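Local coordinates for protein GP37 (PDB 5FT0) that probably blocks RNA turnover in the infected bacterium by inhibiting RNase E, the ribonuclease of the host RNA degradosome, at residues 175-180 with 225-230; 79-84 with 130-135. All coordinates share one frame; numbering follows the deposited sequence.

Contact 1 of 2, residues 175-180 with 225-230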
loop_
_atom_site.group_PDB
_atom_site.type_symbol
_atom_site.label_atom_id
_atom_site.label_comp_id
_atom_site.label_asym_id
_atom_site.label_seq_id
_atom_site.Cartn_x
_atom_site.Cartn_y
_atom_site.Cartn_z
ATOM N N GLU A 175 4.806 -30.356 4.064
ATOM C CA GLU A 175 6.234 -30.426 4.350
ATOM C C GLU A 175 6.759 -29.116 4.922
ATOM O O GLU A 175 7.726 -29.123 5.695
ATOM C CB GLU A 175 7.008 -30.804 3.087
ATOM C CG GLU A 175 6.768 -32.233 2.620
ATOM C CD GLU A 175 7.186 -33.263 3.655
ATOM O OE1 GLU A 175 8.310 -33.149 4.194
ATOM O OE2 GLU A 175 6.389 -34.186 3.934
ATOM N N LEU A 176 6.149 -27.986 4.551
ATOM C CA LEU A 176 6.541 -26.708 5.137
ATOM C C LEU A 176 6.241 -26.685 6.630
ATOM O O LEU A 176 7.096 -26.313 7.444
ATOM C CB LEU A 176 5.824 -25.562 4.423
ATOM C CG LEU A 176 5.910 -24.179 5.079
ATOM C CD1 LEU A 176 7.350 -23.695 5.120
ATOM C CD2 LEU A 176 5.032 -23.178 4.341
ATOM N N ILE A 177 5.027 -27.088 7.008
ATOM C CA ILE A 177 4.670 -27.181 8.421
ATOM C C ILE A 177 5.592 -28.156 9.136
ATOM O O ILE A 177 6.085 -27.876 10.236
ATOM C CB ILE A 177 3.193 -27.588 8.572
ATOM C CG1 ILE A 177 2.281 -26.550 7.914
ATOM C CG2 ILE A 177 2.834 -27.787 10.043
ATOM C CD1 ILE A 177 2.490 -25.142 8.427
ATOM N N LEU A 178 5.840 -29.315 8.521
ATOM C CA LEU A 178 6.693 -30.330 9.130
ATOM C C LEU A 178 8.098 -29.793 9.374
ATOM O O LEU A 178 8.686 -30.017 10.438
ATOM C CB LEU A 178 6.739 -31.566 8.232
ATOM C CG LEU A 178 6.674 -32.945 8.889
ATOM C CD1 LEU A 178 5.313 -33.162 9.536
ATOM C CD2 LEU A 178 6.964 -34.027 7.858
ATOM N N ALA A 179 8.649 -29.073 8.393
ATOM C CA ALA A 179 9.994 -28.524 8.530
ATOM C C ALA A 179 10.087 -27.579 9.722
ATOM O O ALA A 179 11.036 -27.650 10.513
ATOM C CB ALA A 179 10.396 -27.809 7.240
ATOM N N TYR A 180 9.107 -26.683 9.866
ATOM C CA TYR A 180 9.082 -25.804 11.029
ATOM C C TYR A 180 8.854 -26.596 12.308
ATOM O O TYR A 180 9.444 -26.286 13.350
ATOM C CB TYR A 180 8.004 -24.731 10.859
ATOM C CG TYR A 180 8.493 -23.519 10.109
ATOM C CD1 TYR A 180 8.522 -23.502 8.722
ATOM C CD2 TYR A 180 8.959 -22.405 10.790
ATOM C CE1 TYR A 180 8.983 -22.400 8.033
ATOM C CE2 TYR A 180 9.422 -21.297 10.110
ATOM C CZ TYR A 180 9.435 -21.301 8.730
ATOM O OH TYR A 180 9.897 -20.200 8.050
ATOM N N PHE A 225 6.899 -18.313 16.726
ATOM C CA PHE A 225 6.678 -18.271 15.289
ATOM C C PHE A 225 5.334 -18.912 14.983
ATOM O O PHE A 225 5.009 -19.975 15.521
ATOM C CB PHE A 225 7.795 -18.990 14.519
ATOM C CG PHE A 225 7.899 -18.579 13.072
ATOM C CD1 PHE A 225 6.991 -19.042 12.132
ATOM C CD2 PHE A 225 8.911 -17.732 12.655
ATOM C CE1 PHE A 225 7.090 -18.660 10.805
ATOM C CE2 PHE A 225 9.018 -17.350 11.328
ATOM C CZ PHE A 225 8.105 -17.814 10.405
ATOM N N THR A 226 4.558 -18.261 14.122
ATOM C CA THR A 226 3.265 -18.775 13.693
ATOM C C THR A 226 3.200 -18.770 12.173
ATOM O O THR A 226 3.689 -17.841 11.523
ATOM C CB THR A 226 2.104 -17.943 14.276
ATOM O OG1 THR A 226 2.077 -18.086 15.704
ATOM C CG2 THR A 226 0.767 -18.398 13.710
ATOM N N ILE A 227 2.618 -19.826 11.613
ATOM C CA ILE A 227 2.278 -19.892 10.199
ATOM C C ILE A 227 0.764 -19.968 10.092
ATOM O O ILE A 227 0.138 -20.834 10.715
ATOM C CB ILE A 227 2.935 -21.100 9.506
ATOM C CG1 ILE A 227 4.456 -21.023 9.625
ATOM C CG2 ILE A 227 2.510 -21.167 8.050
ATOM C CD1 ILE A 227 5.173 -22.161 8.943
ATOM N N LYS A 228 0.177 -19.060 9.319
ATOM C CA LYS A 228 -1.260 -19.041 9.087
ATOM C C LYS A 228 -1.540 -19.469 7.658
ATOM O O LYS A 228 -0.900 -18.979 6.721
ATOM C CB LYS A 228 -1.855 -17.653 9.339
ATOM C CG LYS A 228 -3.363 -17.599 9.098
ATOM C CD LYS A 228 -3.945 -16.219 9.367
ATOM C CE LYS A 228 -3.607 -15.242 8.264
ATOM N NZ LYS A 228 -4.244 -13.915 8.496
ATOM N N ILE A 229 -2.487 -20.388 7.493
ATOM C CA ILE A 229 -2.937 -20.841 6.185
ATOM C C ILE A 229 -4.431 -20.572 6.087
ATOM O O ILE A 229 -5.184 -20.870 7.023
ATOM C CB ILE A 229 -2.623 -22.331 5.963
ATOM C CG1 ILE A 229 -1.125 -22.578 6.143
ATOM C CG2 ILE A 229 -3.067 -22.767 4.573
ATOM C CD1 ILE A 229 -0.733 -24.027 6.051
ATOM N N VAL A 230 -4.856 -20.003 4.963
ATOM C CA VAL A 230 -6.239 -19.588 4.762
ATOM C C VAL A 230 -6.820 -20.368 3.593
ATOM O O VAL A 230 -6.226 -20.410 2.510
ATOM C CB VAL A 230 -6.349 -18.074 4.503
ATOM C CG1 VAL A 230 -7.814 -17.659 4.390
ATOM C CG2 VAL A 230 -5.648 -17.293 5.603
#
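Y180 and I227 meet through a CH-pi contact: CD1 of I227 stands over one face of the Y180 ring, 3.8 Å from the centroid and 20° off the ring normal. The two side chains cross at about a right angle, and the offset toward the rim makes Y180 CD1 the nearest ring atom to that methyl.

The Y180 and F225 rings pack obliquely. The ring centroids are 4.9 Å apart and the planes 32° from one another, neither a stack nor an edge-to-face pair; Y180 CE2 sits over a face of F225, 3.6 Å from CE1 of F225.

Helix 158-187 thus packs on one face of the seven-stranded antiparallel sheet, its segment 175-180 running nearly antiparallel to 225-230, at 170° and 10.5 Å between axes. Alternate strand residues F225, I227 and I229 turn toward the helix, whereas T226 and K228 point away.

Purely aliphatic contacts complete the interface. I177 and I227 slide past each other in opposite directions, and CD1 of I177 lies 4.0 Å from I227 CG2 and 4.2 Å from I229 CD1. L176 CG touches I227 CD1 more loosely, at 4.4 Å.

Contact 2 of 2, residues 79-84 with 130-135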
loop_
_atom_site.group_PDB
_atom_site.type_symbol
_atom_site.label_atom_id
_atom_site.label_comp_id
_atom_site.label_asym_id
_atom_site.label_seq_id
_atom_site.Cartn_x
_atom_site.Cartn_y
_atom_site.Cartn_z
ATOM N N ILE A 79 15.409 -12.808 16.016
ATOM C CA ILE A 79 15.681 -14.230 15.822
ATOM C C ILE A 79 14.542 -14.886 15.051
ATOM O O ILE A 79 14.763 -15.578 14.049
ATOM C CB ILE A 79 15.913 -14.920 17.177
ATOM C CG1 ILE A 79 17.171 -14.365 17.855
ATOM C CG2 ILE A 79 16.001 -16.434 17.000
ATOM C CD1 ILE A 79 17.316 -14.797 19.294
ATOM N N ALA A 80 13.304 -14.672 15.505
ATOM C CA ALA A 80 12.152 -15.244 14.814
ATOM C C ALA A 80 12.061 -14.743 13.378
ATOM O O ALA A 80 11.691 -15.498 12.472
ATOM C CB ALA A 80 10.869 -14.923 15.580
ATOM N N ASP A 81 12.406 -13.473 13.151
ATOM C CA ASP A 81 12.364 -12.910 11.805
ATOM C C ASP A 81 13.328 -13.609 10.855
ATOM O O ASP A 81 13.094 -13.632 9.641
ATOM C CB ASP A 81 12.682 -11.415 11.854
ATOM C CG ASP A 81 11.453 -10.551 11.681
ATOM O OD1 ASP A 81 10.572 -10.933 10.881
ATOM O OD2 ASP A 81 11.372 -9.490 12.334
ATOM N N ASN A 82 14.417 -14.169 11.371
ATOM C CA ASN A 82 15.440 -14.755 10.519
ATOM C C ASN A 82 15.337 -16.268 10.399
ATOM O O ASN A 82 16.118 -16.864 9.648
ATOM C CB ASN A 82 16.831 -14.365 11.026
ATOM C CG ASN A 82 17.215 -12.957 10.617
ATOM O OD1 ASN A 82 17.737 -12.740 9.525
ATOM N ND2 ASN A 82 16.938 -11.988 11.485
ATOM N N LEU A 83 14.395 -16.897 11.108
ATOM C CA LEU A 83 14.140 -18.319 10.904
ATOM C C LEU A 83 13.752 -18.613 9.463
ATOM O O LEU A 83 14.040 -19.702 8.955
ATOM C CB LEU A 83 13.039 -18.802 11.849
ATOM C CG LEU A 83 13.375 -18.799 13.337
ATOM C CD1 LEU A 83 12.157 -19.209 14.161
ATOM C CD2 LEU A 83 14.557 -19.718 13.610
ATOM N N LYS A 84 13.100 -17.657 8.796
ATOM C CA LYS A 84 12.716 -17.822 7.399
ATOM C C LYS A 84 13.910 -18.094 6.497
ATOM O O LYS A 84 13.740 -18.687 5.427
ATOM C CB LYS A 84 11.989 -16.571 6.902
ATOM C CG LYS A 84 10.517 -16.521 7.246
ATOM C CD LYS A 84 9.959 -15.134 6.977
ATOM C CE LYS A 84 10.489 -14.138 7.996
ATOM N NZ LYS A 84 10.353 -12.731 7.536
ATOM N N PHE A 130 3.475 -16.044 7.045
ATOM C CA PHE A 130 4.463 -16.266 8.088
ATOM C C PHE A 130 4.350 -15.160 9.128
ATOM O O PHE A 130 4.293 -13.976 8.780
ATOM C CB PHE A 130 5.873 -16.299 7.496
ATOM C CG PHE A 130 6.066 -17.362 6.452
ATOM C CD1 PHE A 130 6.470 -18.637 6.810
ATOM C CD2 PHE A 130 5.841 -17.086 5.112
ATOM C CE1 PHE A 130 6.650 -19.616 5.853
ATOM C CE2 PHE A 130 6.018 -18.061 4.151
ATOM C CZ PHE A 130 6.425 -19.329 4.522
HETATM N N MSE A 131 4.305 -15.543 10.400
HETATM C CA MSE A 131 4.116 -14.575 11.473
HETATM C C MSE A 131 5.149 -14.751 12.582
HETATM O O MSE A 131 4.836 -15.287 13.649
HETATM C CB MSE A 131 2.704 -14.694 12.044
HETATM C CG MSE A 131 1.604 -14.567 10.994
HETATM SE SE MSE A 131 -0.180 -14.888 11.714
HETATM C CE MSE A 131 -0.302 -13.370 12.933
ATOM N N PRO A 132 6.377 -14.295 12.335
ATOM C CA PRO A 132 7.429 -14.443 13.346
ATOM C C PRO A 132 7.137 -13.598 14.576
ATOM O O PRO A 132 6.621 -12.484 14.480
ATOM C CB PRO A 132 8.689 -13.959 12.619
ATOM C CG PRO A 132 8.178 -13.012 11.591
ATOM C CD PRO A 132 6.849 -13.561 11.147
ATOM N N GLY A 133 7.474 -14.147 15.740
ATOM C CA GLY A 133 7.261 -13.466 16.998
ATOM C C GLY A 133 5.840 -13.498 17.517
ATOM O O GLY A 133 5.562 -12.872 18.548
ATOM N N VAL A 134 4.936 -14.207 16.848
ATOM C CA VAL A 134 3.534 -14.273 17.232
ATOM C C VAL A 134 3.192 -15.717 17.569
ATOM O O VAL A 134 3.665 -16.648 16.907
ATOM C CB VAL A 134 2.617 -13.737 16.112
ATOM C CG1 VAL A 134 1.147 -13.884 16.490
ATOM C CG2 VAL A 134 2.950 -12.285 15.805
ATOM N N HIS A 135 2.380 -15.900 18.609
ATOM C CA HIS A 135 1.827 -17.195 18.976
ATOM C C HIS A 135 0.309 -17.083 19.008
ATOM O O HIS A 135 -0.235 -16.053 19.419
ATOM C CB HIS A 135 2.361 -17.656 20.333
ATOM C CG HIS A 135 2.117 -19.105 20.622
ATOM N ND1 HIS A 135 0.873 -19.603 20.940
ATOM C CD2 HIS A 135 2.965 -20.160 20.657
ATOM C CE1 HIS A 135 0.962 -20.905 21.147
ATOM N NE2 HIS A 135 2.222 -21.267 20.983
#
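K84 and P132 approach through an extended, then bent, lysine chain: chi2 of 168° sets CD anti to CA, and chi3 of -71° turns CE out of that line, to 4.4 Å from CG of P132. Beside this, D81 has chi1 of -105°, away from a staggered value, and its carboxylate reaches the same proline.

The contact joins the C-terminal part of helix 67-82 to the end of strand 122-132, which belongs to the seven-stranded antiparallel sheet and runs into a type II beta turn from M131 to V134. P132 and G133 are the two central residues of that turn. G133 has a positive phi, which favours glycine, and V134 N closes the turn with a weak hydrogen bond to M131 O.

P132 gives the largest single share of the interface, and its ring atoms divide that part of the helix between them. CB lies 3.8 Å from CB of A80 and also packs on the backbone carbonyl of that residue. The A80 methyl additionally touches the backbone N of G133, so the small side chain bears on both central residues of the turn; the CA atoms of A80 and P132 are only 5.0 Å apart.

Two residues earlier in the strand, F130 has its CB against the K84 chain, 4.3 Å from CD of K84. The ammonium donates a hydrogen bond to N108 OD1, and D81 OD1 is a more distant ionic partner, a long salt bridge at 3.8 Å from K84 NZ. No hydrogen bond joins the two segments. That same D81 OD1 packs on the proline, 3.2 Å from CG of P132, the two side chains crossing obliquely.

All six touching residues of contact 1 are buried, whereas contact 2 is only partly buried, with D81, K84 and G133 partly exposed. Both bear on the same antiparallel sheet, through the neighbouring strands 220-232 and 122-132, but from different helices: 158-187 in contact 1 and 67-82 in contact 2. Their chemistry follows place: aromatic rings and branched aliphatic chains in the interior, a proline turn with charged side chains at the end of a strand. Their centres are 11 Å apart, and T226 probably joins them by two hydrogen bonds, OG1 with V134 O and O with M131 N. On the helix-facing side, Y180 and F225 both touch F130, and F225 also touches P132.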